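Local coordinates for protein probable TonB-dependent siderophore receptor PiuA (Acinetobacter baumannii, PDB 5FP1) that probably takes up iron across the outer membrane by binding ferric siderophores, possibly including enterobactin, as a TonB-dependent receptor built from a beta-barrel with an internal plug, at residues D54-T59 with E151-A156; N108-A113 with Y198-I203; N297-T302 with A499-N504. All blocks are in the same frame, centred on the assembly; numbering follows the deposited sequence. Where two conformers were deposited one is given.

Contact 1. Residues D54-T59 with E151-A156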
loop_
_atom_site.group_PDB
_atom_site.type_symbol
_atom_site.label_atom_id
_atom_site.label_comp_id
_atom_site.label_asym_id
_atom_site.label_seq_id
_atom_site.Cartn_x
_atom_site.Cartn_y
_atom_site.Cartn_z
ATOM N N ASP A 54 18.830 -3.133 -5.411
ATOM C CA ASP A 54 19.814 -2.370 -4.691
ATOM C C ASP A 54 19.482 -2.259 -3.196
ATOM O O ASP A 54 20.387 -2.278 -2.337
ATOM C CB ASP A 54 19.880 -0.955 -5.247
ATOM C CG ASP A 54 20.752 -0.834 -6.495
ATOM O OD1 ASP A 54 21.257 -1.865 -7.008
ATOM O OD2 ASP A 54 20.874 0.321 -6.954
ATOM N N THR A 55 18.194 -2.078 -2.878
ATOM C CA THR A 55 17.802 -1.853 -1.491
ATOM C C THR A 55 17.510 -3.134 -0.734
ATOM O O THR A 55 17.488 -3.127 0.477
ATOM C CB THR A 55 16.536 -0.964 -1.393
ATOM O OG1 THR A 55 15.474 -1.523 -2.170
ATOM C CG2 THR A 55 16.848 0.439 -1.874
ATOM N N LYS A 56 17.290 -4.207 -1.475
ATOM C CA LYS A 56 16.825 -5.508 -0.981
ATOM C C LYS A 56 15.578 -5.352 -0.111
ATOM O O LYS A 56 15.464 -6.008 0.932
ATOM C CB LYS A 56 17.917 -6.284 -0.226
ATOM C CG LYS A 56 17.736 -7.804 -0.281
ATOM C CD LYS A 56 18.769 -8.555 0.569
ATOM C CE LYS A 56 18.413 -10.034 0.727
ATOM N NZ LYS A 56 18.408 -10.754 -0.579
ATOM N N VAL A 57 14.656 -4.480 -0.530
ATOM C CA VAL A 57 13.365 -4.386 0.172
ATOM C C VAL A 57 12.592 -5.671 0.001
ATOM O O VAL A 57 12.507 -6.227 -1.106
ATOM C CB VAL A 57 12.525 -3.173 -0.233
ATOM C CG1 VAL A 57 13.144 -1.898 0.316
ATOM C CG2 VAL A 57 12.351 -3.100 -1.739
ATOM N N THR A 58 12.043 -6.169 1.097
ATOM C CA THR A 58 11.373 -7.449 1.065
ATOM C C THR A 58 9.848 -7.355 1.165
ATOM O O THR A 58 9.148 -8.320 0.872
ATOM C CB THR A 58 11.876 -8.366 2.178
ATOM O OG1 THR A 58 11.454 -7.854 3.438
ATOM C CG2 THR A 58 13.433 -8.494 2.131
ATOM N N THR A 59 9.346 -6.198 1.569
ATOM C CA THR A 59 7.903 -5.984 1.660
ATOM C C THR A 59 7.532 -4.701 0.909
ATOM O O THR A 59 8.344 -3.775 0.776
ATOM C CB THR A 59 7.460 -5.833 3.120
ATOM O OG1 THR A 59 8.023 -4.639 3.669
ATOM C CG2 THR A 59 7.889 -7.031 3.980
ATOM N N GLU A 151 17.994 -17.733 -11.205
ATOM C CA GLU A 151 18.502 -16.715 -10.274
ATOM C C GLU A 151 18.164 -17.125 -8.840
ATOM O O GLU A 151 17.218 -17.877 -8.600
ATOM C CB GLU A 151 17.879 -15.354 -10.541
ATOM C CG GLU A 151 18.121 -14.782 -11.919
ATOM C CD GLU A 151 17.513 -13.397 -12.068
ATOM O OE1 GLU A 151 17.644 -12.582 -11.130
ATOM O OE2 GLU A 151 16.901 -13.126 -13.119
ATOM N N GLY A 152 18.949 -16.638 -7.894
ATOM C CA GLY A 152 18.763 -17.017 -6.515
ATOM C C GLY A 152 19.501 -16.080 -5.593
ATOM O O GLY A 152 20.378 -15.329 -6.015
ATOM N N SER A 153 19.126 -16.139 -4.320
ATOM C CA SER A 153 19.756 -15.346 -3.298
ATOM C C SER A 153 19.742 -16.150 -2.014
ATOM O O SER A 153 18.724 -16.760 -1.647
ATOM C CB SER A 153 18.990 -14.043 -3.111
ATOM O OG SER A 153 19.686 -13.174 -2.233
ATOM N N VAL A 154 20.867 -16.146 -1.314
ATOM C CA VAL A 154 20.900 -16.666 0.024
ATOM C C VAL A 154 21.427 -15.575 0.920
ATOM O O VAL A 154 22.506 -15.028 0.685
ATOM C CB VAL A 154 21.784 -17.923 0.139
ATOM C CG1 VAL A 154 21.875 -18.360 1.594
ATOM C CG2 VAL A 154 21.214 -19.047 -0.707
ATOM N N ALA A 155 20.696 -15.251 1.983
ATOM C CA ALA A 155 21.085 -14.102 2.765
ATOM C C ALA A 155 20.872 -14.315 4.234
ATOM O O ALA A 155 19.957 -15.021 4.648
ATOM C CB ALA A 155 20.343 -12.856 2.285
ATOM N N ALA A 156 21.740 -13.691 5.019
ATOM C CA ALA A 156 21.642 -13.718 6.460
ATOM C C ALA A 156 21.894 -12.317 6.968
ATOM O O ALA A 156 22.620 -11.544 6.353
ATOM C CB ALA A 156 22.647 -14.709 7.048
HETATM O O HOH W 1 17.884 -13.542 0.010
#
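Lys-56 and Ala-155 approach each other no closer than 10.3 Å between their CA atoms, so the turn that ends helix 49-55 and the strand containing Glu-151 to Ala-156 meet through side chains and not through their backbones. Lys-56, the first residue to leave the helix, has positive phi (51°) and sends its chain straight across the gap. CG leaves anti to the backbone N (chi1 -153°), the next two torsions keep the chain straight, and the bend comes only at chi4, where NZ turns aside. There the ammonium makes a weak hydrogen bond, NZ of Lys-56 to OG of Ser-153 at 3.2 Å. A water reinforces it: it accepts from Lys-56 NZ at 2.9 Å and donates to Ser-153 OG, also at 2.9 Å, closing a small triangle of polar atoms. The contact belongs to the plug-in-barrel fold of TonB-dependent receptors: Lys-56 lies in the plug and Ser-153 on the first strand of the barrel wall. The serine OG has a stronger partner in Asn-715 on the adjoining strand 709-717. Beside the polar end, the methyl of Ala-155 rests against the lysine methylene, with CB of Ala-155 3.8 Å from CE of Lys-56. Val-711 and Ala-713 of strand 709-717 also touch the lysine chain, as does Tyr-161 of strand 161-171.

Contact 2. Residues N108-A113 with Y198-I203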
loop_
_atom_site.group_PDB
_atom_site.type_symbol
_atom_site.label_atom_id
_atom_site.label_comp_id
_atom_site.label_asym_id
_atom_site.label_seq_id
_atom_site.Cartn_x
_atom_site.Cartn_y
_atom_site.Cartn_z
ATOM N N ASN A 108 0.085 -8.006 4.347
ATOM C CA ASN A 108 1.432 -7.426 4.349
ATOM C C ASN A 108 2.140 -7.972 3.102
ATOM O O ASN A 108 2.636 -9.103 3.109
ATOM C CB ASN A 108 2.166 -7.835 5.626
ATOM C CG ASN A 108 1.418 -7.412 6.891
ATOM O OD1 ASN A 108 0.890 -6.328 6.969
ATOM N ND2 ASN A 108 1.407 -8.269 7.886
ATOM N N ARG A 109 2.089 -7.225 2.007
ATOM C CA ARG A 109 2.491 -7.780 0.713
ATOM C C ARG A 109 4.013 -7.927 0.616
ATOM O O ARG A 109 4.755 -7.061 1.101
ATOM C CB ARG A 109 1.962 -6.915 -0.415
ATOM C CG ARG A 109 0.442 -6.954 -0.500
ATOM C CD ARG A 109 -0.135 -5.809 -1.308
ATOM N NE ARG A 109 -1.598 -5.845 -1.349
ATOM C CZ ARG A 109 -2.396 -5.508 -0.350
ATOM N NH1 ARG A 109 -1.888 -5.053 0.795
ATOM N NH2 ARG A 109 -3.712 -5.620 -0.501
ATOM N N GLU A 110 4.435 -9.033 0.000
ATOM C CA GLU A 110 5.845 -9.354 -0.234
ATOM C C GLU A 110 6.347 -8.854 -1.570
ATOM O O GLU A 110 5.564 -8.625 -2.510
ATOM C CB GLU A 110 6.067 -10.877 -0.224
ATOM C CG GLU A 110 6.876 -11.394 0.960
ATOM C CD GLU A 110 8.389 -11.368 0.745
ATOM O OE1 GLU A 110 8.821 -11.214 -0.405
ATOM O OE2 GLU A 110 9.154 -11.506 1.745
ATOM N N MET A 111 7.664 -8.770 -1.679
ATOM C CA MET A 111 8.282 -8.341 -2.940
ATOM C C MET A 111 8.858 -9.494 -3.780
ATOM O O MET A 111 9.330 -9.239 -4.882
ATOM C CB MET A 111 9.388 -7.331 -2.660
ATOM C CG MET A 111 8.900 -6.017 -2.047
ATOM S SD MET A 111 7.765 -5.116 -3.121
ATOM C CE MET A 111 8.933 -4.583 -4.366
ATOM N N PHE A 112 8.816 -10.741 -3.300
ATOM C CA PHE A 112 9.592 -11.803 -3.978
ATOM C C PHE A 112 9.141 -12.079 -5.397
ATOM O O PHE A 112 9.963 -12.413 -6.238
ATOM C CB PHE A 112 9.658 -13.119 -3.187
ATOM C CG PHE A 112 8.484 -14.035 -3.387
ATOM C CD1 PHE A 112 7.317 -13.863 -2.654
ATOM C CD2 PHE A 112 8.569 -15.121 -4.261
ATOM C CE1 PHE A 112 6.246 -14.718 -2.798
ATOM C CE2 PHE A 112 7.503 -15.996 -4.392
ATOM C CZ PHE A 112 6.337 -15.790 -3.672
ATOM N N ALA A 113 7.858 -11.932 -5.688
ATOM C CA ALA A 113 7.369 -12.167 -7.037
ATOM C C ALA A 113 7.109 -10.883 -7.808
ATOM O O ALA A 113 6.433 -10.912 -8.834
ATOM C CB ALA A 113 6.097 -12.978 -6.995
ATOM N N TYR A 198 8.897 -12.314 12.198
ATOM C CA TYR A 198 8.238 -12.583 10.928
ATOM C C TYR A 198 8.732 -13.889 10.348
ATOM O O TYR A 198 9.937 -14.153 10.353
ATOM C CB TYR A 198 8.526 -11.427 9.950
ATOM C CG TYR A 198 7.971 -10.161 10.493
ATOM C CD1 TYR A 198 6.607 -9.883 10.364
ATOM C CD2 TYR A 198 8.761 -9.273 11.204
ATOM C CE1 TYR A 198 6.048 -8.748 10.911
ATOM C CE2 TYR A 198 8.210 -8.127 11.758
ATOM C CZ TYR A 198 6.851 -7.885 11.618
ATOM O OH TYR A 198 6.278 -6.769 12.154
ATOM N N LYS A 199 7.814 -14.705 9.852
ATOM C CA LYS A 199 8.187 -15.941 9.145
ATOM C C LYS A 199 7.236 -16.132 7.992
ATOM O O LYS A 199 6.018 -16.037 8.162
ATOM C CB LYS A 199 8.117 -17.167 10.070
ATOM C CG LYS A 199 8.979 -17.064 11.328
ATOM C CD LYS A 199 8.872 -18.302 12.200
ATOM C CE LYS A 199 9.815 -18.198 13.392
ATOM N NZ LYS A 199 9.607 -16.914 14.136
ATOM N N ARG A 200 7.773 -16.398 6.815
ATOM C CA ARG A 200 6.905 -16.639 5.693
ATOM C C ARG A 200 7.524 -17.499 4.594
ATOM O O ARG A 200 8.744 -17.564 4.447
ATOM C CB ARG A 200 6.391 -15.304 5.127
ATOM C CG ARG A 200 7.414 -14.322 4.685
ATOM C CD ARG A 200 6.820 -12.925 4.447
ATOM N NE ARG A 200 7.865 -11.958 4.114
ATOM C CZ ARG A 200 8.381 -11.087 4.966
ATOM N NH1 ARG A 200 7.989 -11.061 6.240
ATOM N NH2 ARG A 200 9.345 -10.273 4.570
ATOM N N VAL A 201 6.650 -18.132 3.829
ATOM C CA VAL A 201 7.022 -18.965 2.693
ATOM C C VAL A 201 6.076 -18.652 1.542
ATOM O O VAL A 201 4.880 -18.374 1.748
ATOM C CB VAL A 201 6.936 -20.456 3.097
ATOM C CG1 VAL A 201 6.987 -21.376 1.882
ATOM C CG2 VAL A 201 8.045 -20.781 4.091
ATOM N N GLY A 202 6.613 -18.647 0.330
ATOM C CA GLY A 202 5.804 -18.419 -0.839
ATOM C C GLY A 202 6.288 -19.163 -2.068
ATOM O O GLY A 202 7.445 -19.579 -2.163
ATOM N N ILE A 203 5.390 -19.283 -3.028
ATOM C CA ILE A 203 5.723 -19.835 -4.314
ATOM C C ILE A 203 4.859 -19.148 -5.361
ATOM O O ILE A 203 3.692 -18.787 -5.102
ATOM C CB ILE A 203 5.520 -21.383 -4.304
ATOM C CG1 ILE A 203 6.077 -22.016 -5.589
ATOM C CG2 ILE A 203 4.070 -21.740 -4.150
ATOM C CD1 ILE A 203 6.184 -23.539 -5.494
#
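Glu-110 and Arg-200 carry the charged part of this contact, a salt bridge between a plug loop and the inner side of a barrel strand. The arginine grips side-on, with two nitrogens on one oxygen. Its NE donates to Glu-110 OE2 at 2.7 Å with a nearly straight N-H...O angle of 161°, and its NH2 reaches the same Glu-110 OE2 at 3.1 Å along a more bent path. OE2 lies in the guanidinium plane and receives NE through its anti lone pair, but the carboxylate itself is turned 51° from that plane. An extended run from CG to NE carries the arginine head inward from the strand. Arg-163 makes a second salt bridge to OE2, so two arginines would probably favour the ionised carboxylate.

Hydrogen bonding within the plug loop occupies the other oxygen. OE1 of Glu-110 accepts from the backbone N of Phe-112 at 2.9 Å and, weakly, from that of Met-111, which limits how the carboxylate can rotate.

Van der Waals packing comes from Phe-112, whose CZ sits obliquely against the peptide link, 3.7 Å from both Gly-202 C and Ile-203 N. Gly-202, without a side chain, lets the ring come down to the strand backbone.

Strands on both sides of 197-209 continue the enclosure: Leu-183 of strand 177-188 touches Glu-110 and Phe-112, whereas on strand 215-226 the ring of Tyr-222 meets that of Phe-112 and Leu-224 packs on Glu-110.

Contact 3. Residues N297-T302 with A499-N504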
loop_
_atom_site.group_PDB
_atom_site.type_symbol
_atom_site.label_atom_id
_atom_site.label_comp_id
_atom_site.label_asym_id
_atom_site.label_seq_id
_atom_site.Cartn_x
_atom_site.Cartn_y
_atom_site.Cartn_z
ATOM N N ASN A 297 -6.818 -13.837 6.999
ATOM C CA ASN A 297 -6.089 -13.070 7.976
ATOM C C ASN A 297 -6.630 -13.461 9.336
ATOM O O ASN A 297 -7.855 -13.507 9.545
ATOM C CB ASN A 297 -6.300 -11.566 7.678
ATOM C CG ASN A 297 -5.328 -10.643 8.395
ATOM O OD1 ASN A 297 -4.269 -11.045 8.932
ATOM N ND2 ASN A 297 -5.672 -9.344 8.367
ATOM N N ASP A 298 -5.734 -13.746 10.263
ATOM C CA ASP A 298 -6.112 -14.239 11.583
ATOM C C ASP A 298 -5.103 -13.648 12.551
ATOM O O ASP A 298 -3.916 -13.955 12.459
ATOM C CB ASP A 298 -6.054 -15.777 11.585
ATOM C CG ASP A 298 -6.558 -16.398 12.869
ATOM O OD1 ASP A 298 -7.080 -15.702 13.750
ATOM O OD2 ASP A 298 -6.434 -17.626 13.004
ATOM N N TYR A 299 -5.549 -12.740 13.410
ATOM C CA TYR A 299 -4.628 -12.001 14.228
ATOM C C TYR A 299 -5.154 -11.549 15.581
ATOM O O TYR A 299 -6.366 -11.327 15.781
ATOM C CB TYR A 299 -4.065 -10.791 13.475
ATOM C CG TYR A 299 -5.044 -9.678 13.200
ATOM C CD1 TYR A 299 -5.437 -8.794 14.199
ATOM C CD2 TYR A 299 -5.547 -9.480 11.924
ATOM C CE1 TYR A 299 -6.311 -7.750 13.937
ATOM C CE2 TYR A 299 -6.442 -8.451 11.659
ATOM C CZ TYR A 299 -6.823 -7.588 12.665
ATOM O OH TYR A 299 -7.736 -6.586 12.378
ATOM N N VAL A 300 -4.202 -11.426 16.491
ATOM C CA VAL A 300 -4.358 -10.788 17.801
ATOM C C VAL A 300 -3.110 -9.954 18.042
ATOM O O VAL A 300 -1.987 -10.479 17.991
ATOM C CB VAL A 300 -4.460 -11.831 18.946
ATOM C CG1 VAL A 300 -4.343 -11.141 20.301
ATOM C CG2 VAL A 300 -5.771 -12.587 18.847
ATOM N N TRP A 301 -3.263 -8.659 18.251
ATOM C CA TRP A 301 -2.114 -7.803 18.526
ATOM C C TRP A 301 -2.456 -6.754 19.582
ATOM O O TRP A 301 -3.641 -6.550 19.931
ATOM C CB TRP A 301 -1.506 -7.169 17.250
ATOM C CG TRP A 301 -2.382 -6.252 16.591
ATOM C CD1 TRP A 301 -3.339 -6.559 15.646
ATOM C CD2 TRP A 301 -2.479 -4.831 16.813
ATOM N NE1 TRP A 301 -4.022 -5.423 15.296
ATOM C CE2 TRP A 301 -3.509 -4.351 15.984
ATOM C CE3 TRP A 301 -1.806 -3.928 17.646
ATOM C CZ2 TRP A 301 -3.878 -2.993 15.951
ATOM C CZ3 TRP A 301 -2.163 -2.589 17.604
ATOM C CH2 TRP A 301 -3.198 -2.138 16.780
ATOM N N THR A 302 -1.414 -6.112 20.097
ATOM C CA THR A 302 -1.544 -5.254 21.260
ATOM C C THR A 302 -1.491 -3.784 20.939
ATOM O O THR A 302 -0.510 -3.292 20.365
ATOM C CB THR A 302 -0.440 -5.558 22.295
ATOM O OG1 THR A 302 -0.580 -6.904 22.744
ATOM C CG2 THR A 302 -0.546 -4.612 23.463
ATOM N N ALA A 499 -15.154 -3.721 1.656
ATOM C CA ALA A 499 -15.671 -5.086 1.385
ATOM C C ALA A 499 -15.689 -5.927 2.636
ATOM O O ALA A 499 -15.618 -7.166 2.577
ATOM C CB ALA A 499 -14.854 -5.787 0.311
ATOM N N GLY A 500 -15.788 -5.249 3.773
ATOM C CA GLY A 500 -15.997 -5.932 5.031
ATOM C C GLY A 500 -14.965 -5.594 6.088
ATOM O O GLY A 500 -15.303 -5.377 7.253
ATOM N N TRP A 501 -13.693 -5.573 5.723
ATOM C CA TRP A 501 -12.663 -5.350 6.745
ATOM C C TRP A 501 -11.482 -4.638 6.091
ATOM O O TRP A 501 -10.843 -5.155 5.180
ATOM C CB TRP A 501 -12.258 -6.680 7.378
ATOM C CG TRP A 501 -11.629 -6.523 8.744
ATOM C CD1 TRP A 501 -10.353 -6.856 9.109
ATOM C CD2 TRP A 501 -12.236 -5.934 9.889
ATOM N NE1 TRP A 501 -10.131 -6.505 10.429
ATOM C CE2 TRP A 501 -11.271 -5.933 10.926
ATOM C CE3 TRP A 501 -13.506 -5.390 10.142
ATOM C CZ2 TRP A 501 -11.553 -5.458 12.192
ATOM C CZ3 TRP A 501 -13.783 -4.924 11.420
ATOM C CH2 TRP A 501 -12.817 -4.956 12.415
ATOM N N GLY A 502 -11.242 -3.420 6.530
ATOM C CA GLY A 502 -10.253 -2.564 5.920
ATOM C C GLY A 502 -10.405 -1.183 6.528
ATOM O O GLY A 502 -10.760 -1.036 7.702
ATOM N N ASP A 503 -10.172 -0.178 5.711
ATOM C CA ASP A 503 -10.152 1.206 6.176
ATOM C C ASP A 503 -11.486 1.499 6.868
ATOM O O ASP A 503 -12.538 1.373 6.243
ATOM C CB ASP A 503 -9.918 2.132 4.976
ATOM C CG ASP A 503 -9.680 3.608 5.412
ATOM O OD1 ASP A 503 -10.429 4.065 6.272
ATOM O OD2 ASP A 503 -8.708 4.239 4.955
ATOM N N ASN A 504 -11.456 1.848 8.153
ATOM C CA ASN A 504 -12.683 2.022 8.912
ATOM C C ASN A 504 -13.521 3.224 8.453
ATOM O O ASN A 504 -14.718 3.271 8.737
ATOM C CB ASN A 504 -12.404 2.111 10.422
ATOM C CG ASN A 504 -11.298 3.094 10.751
ATOM O OD1 ASN A 504 -10.130 2.899 10.390
ATOM N ND2 ASN A 504 -11.664 4.168 11.435
#
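Tyr-299 and Trp-501 meet through a single hydrogen bond, and nearly all of the closeness in this contact is concentrated there. The indole NE1 of Trp-501 donates to OH of Tyr-299 at 3.1 Å, with an N-H...O angle of 164°. The phenol oxygen sits at the edge of the indole, only 3° out of its plane, so the N-H is aimed squarely at it. The two side chains do not stack: beyond the hydroxyl, the nearest tyrosine atom is CZ, 4.1 Å from Trp-501 NE1. Tyr-299 reaches across from a barrel strand with its CB directed neither at the loop nor away from it, and the length of the ring delivers the hydroxyl. On the loop side, a chi1 of -158° swings the Trp-501 indole off beside its carbonyl carbon, toward the strand.

The segments come from distant parts of the barrel sequence. In this 22-stranded barrel of the TonB-dependent receptor family, the long loop between strands 482-493 and 518-531 comes inward to meet the inner side of strand 284-304 through this bond.

The two ends of the contact differ in their burial. Tyr-299 is buried, flanked by Gln-265 and Ala-323 from the neighbouring strands 264-279 and 315-341. Trp-501 is partly exposed; Lys-362 makes a cation-pi interaction with its indole, and Phe-412 and Ala-323 also touch it. The same loop also reaches the plug, through a hydrogen bond between Asp-503 OD2 and Ser-91 OG.

In the fold
From the N terminus, the chain runs first through the plug, where 54-59 and 108-113 lie, and their partners come later, in the barrel. Contact 1 closes when strand 149-157 opens the wall, and contact 2 closes three strands later, on strand 197-209. Because their segments alternate, these contacts cross; they also touch, through a probable hydrogen bond from Met-111 N to Thr-58 O at 3.0 Å. Together they tie the end of a plug helix and a plug loop to the early barrel strands. Contact 3 follows in series, spanning 196 intervening residues wholly within the barrel sequence, and joins a loop to the wall; its centre lies about 19 Å from that of contact 2.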